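Local structure of CheQ (Campylobacter jejuni subsp. jejuni, 6A51) at residues G53-T58 against A88-S93; L63-I68 against Q74-C79; L113-E118 against L127-D132; H141-K146 against E156-I161. The protein acts, together with CheP, as a regulator that specifically controls transcription of the core chemotaxis operon cheVAW. All coordinates share one frame; numbering follows the deposited sequence.

Contact 1. Residues G53-T58 against A88-S93; sequences GRYQGT and ASAFCS
Y55 turns the face of its ring to A90, whose CB sits above it 3.9 Å from the ring centroid and 19° off the ring normal, a CH-pi contact. The methyl is displaced from the middle of the ring toward the rim, so that CG and CD1 of Y55 are its closest atoms, each 3.8 Å from A90 CB. With CG anti to its own carbonyl carbon (chi1 -65°), the ring reaches toward helix 88-95, and its OH is held at the far side by a hydrogen bond to the backbone O of E22. A second touch lies one residue back on the helix: T58 brings its methyl CG2 to 3.8 Å from S89 OG, a van der Waals approach at the more exposed margin. From Y55 to T58 the chain makes a type I turn, closed by T58 N to Y55 O at 3.2 Å. R54 braces the turn from within its own segment, its NE donating to T58 O at 3.1 Å with the donor 23° off the carbonyl plane. L18 and V86 also touch the Y55 side chain. Strands 52-55 and 62-64 are antiparallel neighbours joined by a loop that begins with this turn, and the contact thus sets one arm and the tip of a beta hairpin of the mixed sheet against helix 88-95, which directly follows strand 85-87 of another sheet.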
loop_
_atom_site.group_PDB
_atom_site.type_symbol
_atom_site.label_atom_id
_atom_site.label_comp_id
_atom_site.label_asym_id
_atom_site.label_seq_id
_atom_site.Cartn_x
_atom_site.Cartn_y
_atom_site.Cartn_z
ATOM N N GLY A 53 6.617 4.997 10.326
ATOM C CA GLY A 53 6.914 3.945 9.383
ATOM C C GLY A 53 7.023 4.555 8.009
ATOM O O GLY A 53 6.449 5.613 7.732
ATOM N N ARG A 54 7.774 3.870 7.147
ATOM C CA ARG A 54 7.846 4.220 5.737
ATOM C C ARG A 54 8.115 2.945 4.954
ATOM O O ARG A 54 8.578 1.946 5.510
ATOM C CB ARG A 54 8.937 5.261 5.457
ATOM C CG ARG A 54 10.292 4.853 6.047
ATOM C CD ARG A 54 11.432 5.760 5.591
ATOM N NE ARG A 54 11.841 5.397 4.246
ATOM C CZ ARG A 54 13.060 5.012 3.915
ATOM N NH1 ARG A 54 14.010 4.980 4.825
ATOM N NH2 ARG A 54 13.333 4.701 2.656
ATOM N N TYR A 55 7.799 2.985 3.664
ATOM C CA TYR A 55 8.211 1.943 2.737
ATOM C C TYR A 55 9.585 2.298 2.184
ATOM O O TYR A 55 9.941 3.475 2.075
ATOM C CB TYR A 55 7.198 1.777 1.597
ATOM C CG TYR A 55 5.852 1.286 2.060
ATOM C CD1 TYR A 55 5.670 -0.054 2.399
ATOM C CD2 TYR A 55 4.770 2.157 2.193
ATOM C CE1 TYR A 55 4.455 -0.520 2.857
ATOM C CE2 TYR A 55 3.523 1.692 2.655
ATOM C CZ TYR A 55 3.382 0.358 2.979
ATOM O OH TYR A 55 2.179 -0.125 3.430
ATOM N N GLN A 56 10.352 1.266 1.823
ATOM C CA GLN A 56 11.748 1.475 1.457
ATOM C C GLN A 56 11.894 2.452 0.299
ATOM O O GLN A 56 12.771 3.323 0.324
ATOM C CB GLN A 56 12.403 0.145 1.116
ATOM C CG GLN A 56 13.763 0.293 0.486
ATOM C CD GLN A 56 14.392 -1.049 0.198
ATOM O OE1 GLN A 56 14.116 -2.040 0.887
ATOM N NE2 GLN A 56 15.224 -1.100 -0.834
ATOM N N GLY A 57 11.041 2.346 -0.717
ATOM C CA GLY A 57 11.292 3.176 -1.881
ATOM C C GLY A 57 10.955 4.652 -1.719
ATOM O O GLY A 57 11.360 5.452 -2.572
ATOM N N THR A 58 10.244 5.039 -0.661
ATOM C CA THR A 58 9.721 6.393 -0.548
ATOM C C THR A 58 9.928 6.940 0.853
ATOM O O THR A 58 10.135 6.196 1.812
ATOM C CB THR A 58 8.228 6.435 -0.862
ATOM O OG1 THR A 58 7.542 5.564 0.054
ATOM C CG2 THR A 58 7.979 5.995 -2.306
ATOM N N ALA A 88 0.744 2.662 -3.270
ATOM C CA ALA A 88 0.686 2.073 -4.609
ATOM C C ALA A 88 2.079 1.799 -5.159
ATOM O O ALA A 88 2.313 0.742 -5.760
ATOM C CB ALA A 88 -0.090 2.983 -5.555
ATOM N N SER A 89 3.013 2.747 -4.981
ATOM C CA SER A 89 4.408 2.520 -5.370
ATOM C C SER A 89 4.989 1.270 -4.711
ATOM O O SER A 89 5.776 0.543 -5.329
ATOM C CB SER A 89 5.260 3.730 -4.998
ATOM O OG SER A 89 5.032 4.074 -3.635
ATOM N N ALA A 90 4.630 1.015 -3.450
ATOM C CA ALA A 90 5.101 -0.191 -2.776
ATOM C C ALA A 90 4.473 -1.434 -3.386
ATOM O O ALA A 90 5.149 -2.456 -3.568
ATOM C CB ALA A 90 4.793 -0.128 -1.276
ATOM N N PHE A 91 3.176 -1.365 -3.700
ATOM C CA PHE A 91 2.516 -2.471 -4.382
ATOM C C PHE A 91 3.225 -2.801 -5.688
ATOM O O PHE A 91 3.456 -3.977 -5.993
ATOM C CB PHE A 91 1.047 -2.128 -4.618
ATOM C CG PHE A 91 0.271 -3.197 -5.336
ATOM C CD1 PHE A 91 0.186 -3.202 -6.722
ATOM C CD2 PHE A 91 -0.406 -4.173 -4.628
ATOM C CE1 PHE A 91 -0.543 -4.187 -7.394
ATOM C CE2 PHE A 91 -1.142 -5.160 -5.291
ATOM C CZ PHE A 91 -1.203 -5.161 -6.683
ATOM N N CYS A 92 3.604 -1.776 -6.459
ATOM C CA CYS A 92 4.290 -2.024 -7.727
ATOM C C CYS A 92 5.703 -2.529 -7.493
ATOM O O CYS A 92 6.197 -3.384 -8.236
ATOM C CB CYS A 92 4.308 -0.754 -8.579
ATOM S SG CYS A 92 2.657 -0.172 -9.075
ATOM N N SER A 93 6.374 -2.005 -6.469
ATOM C CA SER A 93 7.666 -2.553 -6.073
ATOM C C SER A 93 7.529 -4.026 -5.685
ATOM O O SER A 93 8.196 -4.897 -6.250
ATOM C CB SER A 93 8.231 -1.712 -4.913
ATOM O OG SER A 93 9.429 -2.250 -4.372
#

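Contact 2. Residues L63-I68 against Q74-C79; sequences LHRNCI and QALRQC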
loop_
_atom_site.group_PDB
_atom_site.type_symbol
_atom_site.label_atom_id
_atom_site.label_comp_id
_atom_site.label_asym_id
_atom_site.label_seq_id
_atom_site.Cartn_x
_atom_site.Cartn_y
_atom_site.Cartn_z
ATOM N N LEU A 63 2.361 7.672 10.641
ATOM C CA LEU A 63 2.424 7.709 12.095
ATOM C C LEU A 63 1.626 6.551 12.662
ATOM O O LEU A 63 0.491 6.307 12.243
ATOM C CB LEU A 63 1.883 9.031 12.636
ATOM C CG LEU A 63 2.592 10.262 12.060
ATOM C CD1 LEU A 63 1.874 11.564 12.409
ATOM C CD2 LEU A 63 4.024 10.273 12.538
ATOM N N HIS A 64 2.215 5.840 13.610
ATOM C CA HIS A 64 1.497 4.764 14.270
ATOM C C HIS A 64 0.462 5.369 15.212
ATOM O O HIS A 64 0.772 6.314 15.951
ATOM C CB HIS A 64 2.486 3.869 15.011
ATOM C CG HIS A 64 1.924 2.548 15.418
ATOM N ND1 HIS A 64 0.816 2.428 16.230
ATOM C CD2 HIS A 64 2.318 1.287 15.126
ATOM C CE1 HIS A 64 0.550 1.149 16.420
ATOM N NE2 HIS A 64 1.448 0.436 15.765
ATOM N N ARG A 65 -0.773 4.834 15.174
ATOM C CA ARG A 65 -1.911 5.502 15.817
ATOM C C ARG A 65 -1.755 5.586 17.324
ATOM O O ARG A 65 -2.273 6.518 17.949
ATOM C CB ARG A 65 -3.217 4.778 15.500
ATOM C CG ARG A 65 -3.536 4.717 14.054
ATOM C CD ARG A 65 -4.598 3.686 13.708
ATOM N NE ARG A 65 -5.280 4.166 12.527
ATOM C CZ ARG A 65 -6.327 4.974 12.551
ATOM N NH1 ARG A 65 -6.846 5.334 13.720
ATOM N NH2 ARG A 65 -6.859 5.406 11.409
ATOM N N ASN A 66 -1.073 4.606 17.914
ATOM C CA ASN A 66 -0.809 4.520 19.340
ATOM C C ASN A 66 0.012 5.713 19.832
ATOM O O ASN A 66 -0.337 6.301 20.862
ATOM C CB ASN A 66 -0.142 3.159 19.586
ATOM C CG ASN A 66 0.213 2.886 21.034
ATOM O OD1 ASN A 66 0.035 3.728 21.920
ATOM N ND2 ASN A 66 0.682 1.657 21.289
ATOM N N CYS A 67 1.006 6.169 19.069
ATOM C CA CYS A 67 1.850 7.278 19.493
ATOM C C CYS A 67 1.191 8.657 19.363
ATOM O O CYS A 67 1.803 9.647 19.782
ATOM C CB CYS A 67 3.176 7.254 18.713
ATOM S SG CYS A 67 3.232 8.141 17.112
ATOM N N ILE A 68 -0.029 8.764 18.817
ATOM C CA ILE A 68 -0.679 10.071 18.697
ATOM C C ILE A 68 -0.969 10.639 20.086
ATOM O O ILE A 68 -1.374 9.909 21.005
ATOM C CB ILE A 68 -1.964 9.957 17.853
ATOM C CG1 ILE A 68 -1.647 9.363 16.483
ATOM C CG2 ILE A 68 -2.591 11.324 17.610
ATOM C CD1 ILE A 68 -0.739 10.238 15.655
ATOM N N GLN A 74 -8.672 14.268 18.546
ATOM C CA GLN A 74 -9.723 14.731 17.650
ATOM C C GLN A 74 -9.271 14.639 16.196
ATOM O O GLN A 74 -9.966 14.063 15.352
ATOM C CB GLN A 74 -10.120 16.159 18.018
ATOM C CG GLN A 74 -11.492 16.571 17.528
ATOM C CD GLN A 74 -11.525 18.023 17.096
ATOM O OE1 GLN A 74 -10.804 18.425 16.178
ATOM N NE2 GLN A 74 -12.350 18.823 17.762
ATOM N N ALA A 75 -8.089 15.191 15.893
ATOM C CA ALA A 75 -7.554 15.125 14.536
ATOM C C ALA A 75 -7.297 13.688 14.103
ATOM O O ALA A 75 -7.458 13.350 12.923
ATOM C CB ALA A 75 -6.270 15.944 14.436
ATOM N N LEU A 76 -6.884 12.831 15.033
ATOM C CA LEU A 76 -6.766 11.415 14.715
ATOM C C LEU A 76 -8.079 10.883 14.158
ATOM O O LEU A 76 -8.107 10.273 13.082
ATOM C CB LEU A 76 -6.350 10.632 15.959
ATOM C CG LEU A 76 -6.330 9.115 15.819
ATOM C CD1 LEU A 76 -5.481 8.730 14.633
ATOM C CD2 LEU A 76 -5.785 8.462 17.084
ATOM N N ARG A 77 -9.190 11.158 14.858
ATOM C CA ARG A 77 -10.475 10.555 14.512
ATOM C C ARG A 77 -10.984 10.988 13.141
ATOM O O ARG A 77 -11.775 10.264 12.536
ATOM C CB ARG A 77 -11.518 10.863 15.593
ATOM C CG ARG A 77 -11.408 9.959 16.833
ATOM C CD ARG A 77 -12.477 10.263 17.897
ATOM N NE ARG A 77 -12.466 11.667 18.324
ATOM C CZ ARG A 77 -11.842 12.127 19.410
ATOM N NH1 ARG A 77 -11.162 11.296 20.199
ATOM N NH2 ARG A 77 -11.897 13.426 19.712
ATOM N N GLN A 78 -10.532 12.121 12.616
ATOM C CA GLN A 78 -10.930 12.546 11.284
ATOM C C GLN A 78 -9.936 12.149 10.203
ATOM O O GLN A 78 -10.038 12.644 9.077
ATOM C CB GLN A 78 -11.154 14.060 11.249
ATOM C CG GLN A 78 -10.026 14.877 11.806
ATOM C CD GLN A 78 -10.479 16.263 12.219
ATOM O OE1 GLN A 78 -10.141 16.750 13.307
ATOM N NE2 GLN A 78 -11.256 16.909 11.349
ATOM N N CYS A 79 -8.980 11.271 10.507
ATOM C CA CYS A 79 -8.029 10.801 9.501
ATOM C C CYS A 79 -8.574 9.592 8.747
ATOM O O CYS A 79 -9.233 8.719 9.329
ATOM C CB CYS A 79 -6.690 10.432 10.140
ATOM S SG CYS A 79 -5.516 11.798 10.325
HETATM O O HOH W 1 -9.129 7.225 12.485
#
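L76 meets both R65 and I68, one isobutyl group serving two neighbours. Its CD1 lies 3.8 Å from R65 NH1, the two side chains crossing at about a right angle. Its other methyl, CD2, packs 4.2 Å from I68 CB, while I68 CG2 reaches L76 CB at 4.2 Å. L76 carries CG anti to its backbone N (chi1 174°), which sends both methyls across to the turn after strand 62-64. The extended arm of R65 brings its guanidinium alongside the end of helix 73-77, where a water in the guanidinium plane accepts from R65 NH2 at 3.1 Å. That water donates to L76 O at 3.3 Å and, weakly, to C79 O. L76 O is also taken by C79 N at 2.9 Å, as the chain leaves the helix. Farther out, I68 N bonds to R65 O across the turn that carries both side chains. I28 of strand 27-29 touches R65, I68, L76 and C79, and W47 packs on I68. The chemistry is therefore divided: L76 packs on aliphatic I68 and touches R65 at NH1, while water links the arginine to carbonyls at and just after the helix end, probably keeping its charge hydrated.

Contact 3. Residues L113-E118 against L127-D132; sequences LLELKE and LKKFYD
One face of the F130 ring carries L114 CD2, 4.0 Å from the centroid and 30° off the normal, a CH-pi contact that lies closest to CD1 (3.5 Å from L114 CD2). Beyond this pair, I142 and I144 of strand 142-146 also touch F130, and F91 of helix 88-95 packs on L114. The other flat group is the carboxylate of E115: K129 NZ donates to OE1 at 2.9 Å, on the syn side and 25° out of the plane, in a salt bridge. Both side chains are extended beyond CG and meet at their charged ends. The same OE1 takes a weak bond from N126 ND2, and N126 OD1 accepts from K129 N, so N126, just ahead of the helix, ties to both partners. Strands 116-119 and 122-126 pair as an antiparallel hairpin that runs straight into helix 127-134; the contact folds this helix back on the segment entering the hairpin, a beta-beta-alpha unit.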
loop_
_atom_site.group_PDB
_atom_site.type_symbol
_atom_site.label_atom_id
_atom_site.label_comp_id
_atom_site.label_asym_id
_atom_site.label_seq_id
_atom_site.Cartn_x
_atom_site.Cartn_y
_atom_site.Cartn_z
ATOM N N LEU A 113 -9.346 -4.731 -11.468
ATOM C CA LEU A 113 -9.408 -5.704 -10.384
ATOM C C LEU A 113 -9.046 -5.126 -9.018
ATOM O O LEU A 113 -9.187 -5.834 -8.009
ATOM C CB LEU A 113 -8.444 -6.850 -10.671
ATOM C CG LEU A 113 -8.668 -7.585 -11.986
ATOM C CD1 LEU A 113 -7.575 -8.586 -12.153
ATOM C CD2 LEU A 113 -10.028 -8.295 -11.983
ATOM N N LEU A 114 -8.568 -3.884 -8.947
ATOM C CA LEU A 114 -7.977 -3.347 -7.728
ATOM C C LEU A 114 -8.793 -2.195 -7.150
ATOM O O LEU A 114 -9.270 -1.327 -7.885
ATOM C CB LEU A 114 -6.561 -2.844 -7.995
ATOM C CG LEU A 114 -5.528 -3.849 -8.433
ATOM C CD1 LEU A 114 -4.261 -3.081 -8.692
ATOM C CD2 LEU A 114 -5.360 -4.870 -7.314
ATOM N N GLU A 115 -8.904 -2.165 -5.823
ATOM C CA GLU A 115 -9.468 -1.020 -5.118
ATOM C C GLU A 115 -8.362 0.002 -4.893
ATOM O O GLU A 115 -7.413 -0.269 -4.156
ATOM C CB GLU A 115 -10.075 -1.417 -3.778
ATOM C CG GLU A 115 -10.493 -0.158 -2.993
ATOM C CD GLU A 115 -11.193 -0.443 -1.671
ATOM O OE1 GLU A 115 -11.279 -1.625 -1.289
ATOM O OE2 GLU A 115 -11.654 0.524 -1.011
ATOM N N LEU A 116 -8.477 1.170 -5.521
ATOM C CA LEU A 116 -7.516 2.249 -5.335
ATOM C C LEU A 116 -8.164 3.415 -4.595
ATOM O O LEU A 116 -9.378 3.456 -4.377
ATOM C CB LEU A 116 -6.936 2.717 -6.668
ATOM C CG LEU A 116 -6.347 1.629 -7.561
ATOM C CD1 LEU A 116 -5.349 2.225 -8.521
ATOM C CD2 LEU A 116 -5.668 0.621 -6.716
ATOM N N LYS A 117 -7.331 4.385 -4.225
ATOM C CA LYS A 117 -7.758 5.430 -3.306
ATOM C C LYS A 117 -6.649 6.457 -3.162
ATOM O O LYS A 117 -5.472 6.088 -3.163
ATOM C CB LYS A 117 -8.114 4.790 -1.972
ATOM C CG LYS A 117 -8.360 5.694 -0.814
ATOM C CD LYS A 117 -8.542 4.798 0.413
ATOM C CE LYS A 117 -8.947 5.581 1.639
ATOM N NZ LYS A 117 -8.832 4.733 2.846
ATOM N N GLU A 118 -6.993 7.739 -3.075
ATOM C CA GLU A 118 -5.997 8.790 -2.903
ATOM C C GLU A 118 -6.261 9.585 -1.640
ATOM O O GLU A 118 -7.409 9.859 -1.291
ATOM C CB GLU A 118 -5.937 9.729 -4.100
ATOM C CG GLU A 118 -5.272 9.052 -5.286
ATOM C CD GLU A 118 -4.835 10.023 -6.360
ATOM O OE1 GLU A 118 -4.687 9.588 -7.526
ATOM O OE2 GLU A 118 -4.634 11.207 -6.014
ATOM N N LEU A 127 -4.184 -4.008 -0.770
ATOM C CA LEU A 127 -3.488 -5.273 -0.978
ATOM C C LEU A 127 -4.263 -6.420 -0.354
ATOM O O LEU A 127 -4.285 -7.532 -0.895
ATOM C CB LEU A 127 -2.083 -5.200 -0.386
ATOM C CG LEU A 127 -1.151 -6.391 -0.590
ATOM C CD1 LEU A 127 -1.132 -6.719 -2.043
ATOM C CD2 LEU A 127 0.242 -6.024 -0.143
ATOM N N LYS A 128 -4.910 -6.157 0.783
ATOM C CA LYS A 128 -5.649 -7.197 1.487
ATOM C C LYS A 128 -6.740 -7.781 0.605
ATOM O O LYS A 128 -6.892 -9.004 0.527
ATOM C CB LYS A 128 -6.242 -6.638 2.778
ATOM C CG LYS A 128 -6.854 -7.690 3.688
ATOM C CD LYS A 128 -7.628 -7.051 4.833
ATOM C CE LYS A 128 -7.940 -8.052 5.934
ATOM N NZ LYS A 128 -9.049 -8.975 5.544
ATOM N N LYS A 129 -7.504 -6.923 -0.085
ATOM C CA LYS A 129 -8.565 -7.440 -0.942
ATOM C C LYS A 129 -7.993 -8.192 -2.131
ATOM O O LYS A 129 -8.581 -9.185 -2.582
ATOM C CB LYS A 129 -9.488 -6.318 -1.420
ATOM C CG LYS A 129 -10.319 -5.745 -0.297
ATOM C CD LYS A 129 -11.324 -4.711 -0.776
ATOM C CE LYS A 129 -12.083 -4.155 0.429
ATOM N NZ LYS A 129 -13.246 -3.297 0.075
ATOM N N PHE A 130 -6.845 -7.761 -2.635
ATOM C CA PHE A 130 -6.250 -8.470 -3.760
ATOM C C PHE A 130 -5.833 -9.882 -3.348
ATOM O O PHE A 130 -6.116 -10.859 -4.054
ATOM C CB PHE A 130 -5.074 -7.670 -4.284
ATOM C CG PHE A 130 -4.541 -8.158 -5.577
ATOM C CD1 PHE A 130 -5.377 -8.334 -6.664
ATOM C CD2 PHE A 130 -3.183 -8.411 -5.723
ATOM C CE1 PHE A 130 -4.864 -8.763 -7.892
ATOM C CE2 PHE A 130 -2.668 -8.851 -6.937
ATOM C CZ PHE A 130 -3.510 -9.028 -8.024
ATOM N N TYR A 131 -5.186 -10.012 -2.186
ATOM C CA TYR A 131 -4.893 -11.329 -1.623
ATOM C C TYR A 131 -6.153 -12.183 -1.525
ATOM O O TYR A 131 -6.148 -13.366 -1.887
ATOM C CB TYR A 131 -4.259 -11.186 -0.237
ATOM C CG TYR A 131 -2.747 -11.016 -0.186
ATOM C CD1 TYR A 131 -1.896 -12.014 -0.642
ATOM C CD2 TYR A 131 -2.172 -9.889 0.394
ATOM C CE1 TYR A 131 -0.518 -11.875 -0.567
ATOM C CE2 TYR A 131 -0.792 -9.745 0.478
ATOM C CZ TYR A 131 0.022 -10.741 -0.005
ATOM O OH TYR A 131 1.386 -10.611 0.071
ATOM N N ASP A 132 -7.250 -11.595 -1.039
ATOM C CA ASP A 132 -8.501 -12.343 -0.911
ATOM C C ASP A 132 -9.004 -12.802 -2.275
ATOM O O ASP A 132 -9.420 -13.955 -2.443
ATOM C CB ASP A 132 -9.558 -11.483 -0.219
ATOM C CG ASP A 132 -9.216 -11.164 1.239
ATOM O OD1 ASP A 132 -8.403 -11.897 1.861
ATOM O OD2 ASP A 132 -9.771 -10.168 1.760
#

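Contact 4. Residues H141-K146 against E156-I161; sequences HIYIEK and EKRIKI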
loop_
_atom_site.group_PDB
_atom_site.type_symbol
_atom_site.label_atom_id
_atom_site.label_comp_id
_atom_site.label_asym_id
_atom_site.label_seq_id
_atom_site.Cartn_x
_atom_site.Cartn_y
_atom_site.Cartn_z
ATOM N N HIS A 141 4.736 -13.785 -0.830
ATOM C CA HIS A 141 5.260 -12.812 -1.768
ATOM C C HIS A 141 4.707 -13.164 -3.141
ATOM O O HIS A 141 5.087 -14.180 -3.722
ATOM C CB HIS A 141 6.786 -12.797 -1.757
ATOM C CG HIS A 141 7.375 -11.570 -2.385
ATOM N ND1 HIS A 141 8.364 -10.820 -1.779
ATOM C CD2 HIS A 141 7.105 -10.953 -3.565
ATOM C CE1 HIS A 141 8.681 -9.800 -2.559
ATOM N NE2 HIS A 141 7.930 -9.857 -3.648
ATOM N N ILE A 142 3.803 -12.340 -3.649
ATOM C CA ILE A 142 3.216 -12.532 -4.969
ATOM C C ILE A 142 3.982 -11.685 -5.973
ATOM O O ILE A 142 4.527 -10.633 -5.638
ATOM C CB ILE A 142 1.711 -12.177 -4.974
ATOM C CG1 ILE A 142 1.510 -10.713 -4.598
ATOM C CG2 ILE A 142 0.962 -13.039 -3.962
ATOM C CD1 ILE A 142 0.062 -10.266 -4.588
ATOM N N TYR A 143 4.040 -12.151 -7.213
ATOM C CA TYR A 143 4.445 -11.323 -8.335
ATOM C C TYR A 143 3.365 -11.375 -9.404
ATOM O O TYR A 143 2.603 -12.344 -9.495
ATOM C CB TYR A 143 5.777 -11.761 -8.949
ATOM C CG TYR A 143 5.809 -13.152 -9.578
ATOM C CD1 TYR A 143 6.150 -14.270 -8.821
ATOM C CD2 TYR A 143 5.543 -13.338 -10.929
ATOM C CE1 TYR A 143 6.219 -15.528 -9.386
ATOM C CE2 TYR A 143 5.603 -14.601 -11.506
ATOM C CZ TYR A 143 5.936 -15.687 -10.729
ATOM O OH TYR A 143 6.003 -16.937 -11.289
ATOM N N ILE A 144 3.319 -10.313 -10.211
ATOM C CA ILE A 144 2.363 -10.161 -11.298
ATOM C C ILE A 144 3.163 -9.989 -12.575
ATOM O O ILE A 144 4.070 -9.157 -12.637
ATOM C CB ILE A 144 1.422 -8.958 -11.088
ATOM C CG1 ILE A 144 0.677 -9.069 -9.766
ATOM C CG2 ILE A 144 0.412 -8.853 -12.234
ATOM C CD1 ILE A 144 -0.114 -7.814 -9.411
ATOM N N GLU A 145 2.799 -10.736 -13.603
ATOM C CA GLU A 145 3.664 -10.821 -14.760
ATOM C C GLU A 145 2.811 -11.206 -15.952
ATOM O O GLU A 145 1.825 -11.926 -15.806
ATOM C CB GLU A 145 4.750 -11.869 -14.528
ATOM C CG GLU A 145 6.095 -11.580 -15.074
ATOM C CD GLU A 145 7.052 -12.714 -14.744
ATOM O OE1 GLU A 145 6.729 -13.869 -15.120
ATOM O OE2 GLU A 145 8.098 -12.458 -14.088
ATOM N N LYS A 146 3.199 -10.722 -17.125
ATOM C CA LYS A 146 2.655 -11.266 -18.354
ATOM C C LYS A 146 2.918 -12.762 -18.391
ATOM O O LYS A 146 4.051 -13.210 -18.203
ATOM C CB LYS A 146 3.288 -10.577 -19.566
ATOM C CG LYS A 146 2.975 -9.090 -19.689
ATOM C CD LYS A 146 1.613 -8.898 -20.349
ATOM C CE LYS A 146 1.265 -7.427 -20.532
ATOM N NZ LYS A 146 -0.126 -7.227 -21.041
ATOM N N GLU A 156 0.199 -23.192 -18.943
ATOM C CA GLU A 156 0.270 -22.206 -17.869
ATOM C C GLU A 156 -0.431 -22.737 -16.619
ATOM O O GLU A 156 -1.630 -23.030 -16.652
ATOM C CB GLU A 156 -0.351 -20.888 -18.329
ATOM C CG GLU A 156 -0.154 -19.751 -17.354
ATOM C CD GLU A 156 1.301 -19.581 -16.947
ATOM O OE1 GLU A 156 2.139 -19.247 -17.821
ATOM O OE2 GLU A 156 1.605 -19.793 -15.750
ATOM N N LYS A 157 0.313 -22.847 -15.513
ATOM C CA LYS A 157 -0.177 -23.450 -14.275
ATOM C C LYS A 157 -0.384 -22.450 -13.133
ATOM O O LYS A 157 -0.815 -22.860 -12.046
ATOM C CB LYS A 157 0.793 -24.556 -13.818
ATOM C CG LYS A 157 1.113 -25.647 -14.861
ATOM C CD LYS A 157 2.479 -26.297 -14.551
ATOM C CE LYS A 157 2.569 -27.763 -14.976
ATOM N NZ LYS A 157 2.536 -27.977 -16.453
ATOM N N ARG A 158 -0.073 -21.164 -13.338
ATOM C CA ARG A 158 -0.208 -20.114 -12.334
ATOM C C ARG A 158 -1.610 -19.502 -12.367
ATOM O O ARG A 158 -2.400 -19.752 -13.276
ATOM C CB ARG A 158 0.825 -19.027 -12.570
ATOM C CG ARG A 158 2.260 -19.463 -12.357
ATOM C CD ARG A 158 3.256 -18.383 -12.807
ATOM N NE ARG A 158 3.325 -18.242 -14.269
ATOM C CZ ARG A 158 4.041 -17.314 -14.906
ATOM N NH1 ARG A 158 4.756 -16.441 -14.207
ATOM N NH2 ARG A 158 4.054 -17.269 -16.238
ATOM N N ILE A 159 -1.910 -18.665 -11.373
ATOM C CA ILE A 159 -3.207 -17.996 -11.335
ATOM C C ILE A 159 -3.253 -16.960 -12.445
ATOM O O ILE A 159 -2.417 -16.050 -12.503
ATOM C CB ILE A 159 -3.465 -17.334 -9.975
ATOM C CG1 ILE A 159 -3.455 -18.351 -8.845
ATOM C CG2 ILE A 159 -4.820 -16.647 -9.981
ATOM C CD1 ILE A 159 -3.267 -17.714 -7.483
ATOM N N LYS A 160 -4.240 -17.070 -13.318
ATOM C CA LYS A 160 -4.366 -16.164 -14.451
ATOM C C LYS A 160 -5.589 -15.275 -14.228
ATOM O O LYS A 160 -6.710 -15.777 -14.090
ATOM C CB LYS A 160 -4.455 -16.953 -15.764
ATOM C CG LYS A 160 -4.486 -16.047 -16.988
ATOM C CD LYS A 160 -4.138 -16.742 -18.306
ATOM C CE LYS A 160 -4.211 -15.733 -19.461
ATOM N NZ LYS A 160 -4.155 -16.313 -20.844
ATOM N N ILE A 161 -5.370 -13.960 -14.167
ATOM C CA ILE A 161 -6.401 -13.017 -13.746
ATOM C C ILE A 161 -6.839 -12.085 -14.855
ATOM O O ILE A 161 -7.743 -11.268 -14.638
ATOM C CB ILE A 161 -5.932 -12.197 -12.537
ATOM C CG1 ILE A 161 -4.702 -11.373 -12.929
ATOM C CG2 ILE A 161 -5.638 -13.119 -11.357
ATOM C CD1 ILE A 161 -4.120 -10.606 -11.751
#
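Y143 and E145, two residues apart on strand 142-146, both reach R158, just ahead of strand 159-160; strand 165-169 runs between the two strands, antiparallel to each. R158 NH1 donates to Y143 OH at 3.2 Å (146° at the hydrogen), approaching the tyrosine at the edge of its ring. The same nitrogen gives a weak, long bond of 3.4 Å to E145 OE1, whose carboxylate is turned 72° from the guanidinium. With R158 bent at chi3 (-72°), E156 grips the other side of its guanidinium side-on: NE of R158 to OE2 of E156 at 2.7 Å and NH2 to OE1 at 3.2 Å. OE2 also accepts from R158 N through its anti lone pair, tying the E156 side chain to the R158 backbone. S151 OG holds E156 OE1, and E156 packs on C147 and C166, the disulfide pair. This surface salt-bridge network joins outer strand 142-146 to the loop leading into strand 159-160, while I142 and I144 pack on helices 88-95 and 127-134.

How the contacts relate
Contacts 1 and 3 lie nearer the chain's centre than contacts 2 and 4, which sit on opposite sides of it with centres about 37 Å apart. F91 of contact 1 packs on L114, L127 and F130 of contact 3 and also reaches I144 of contact 4, while L113 of contact 3 packs on I161 of contact 4. Contacts 1 and 2 share the mixed sheet through neighbouring strands 52-55 and 62-64 but do not touch. Chemistry follows place: methyl-on-ring packing marks contacts 1 and 3, the latter with a salt bridge at its more exposed margin; contact 2 mixes aliphatic packing with a water bridge; contact 4, at the surface, is polar and ionic.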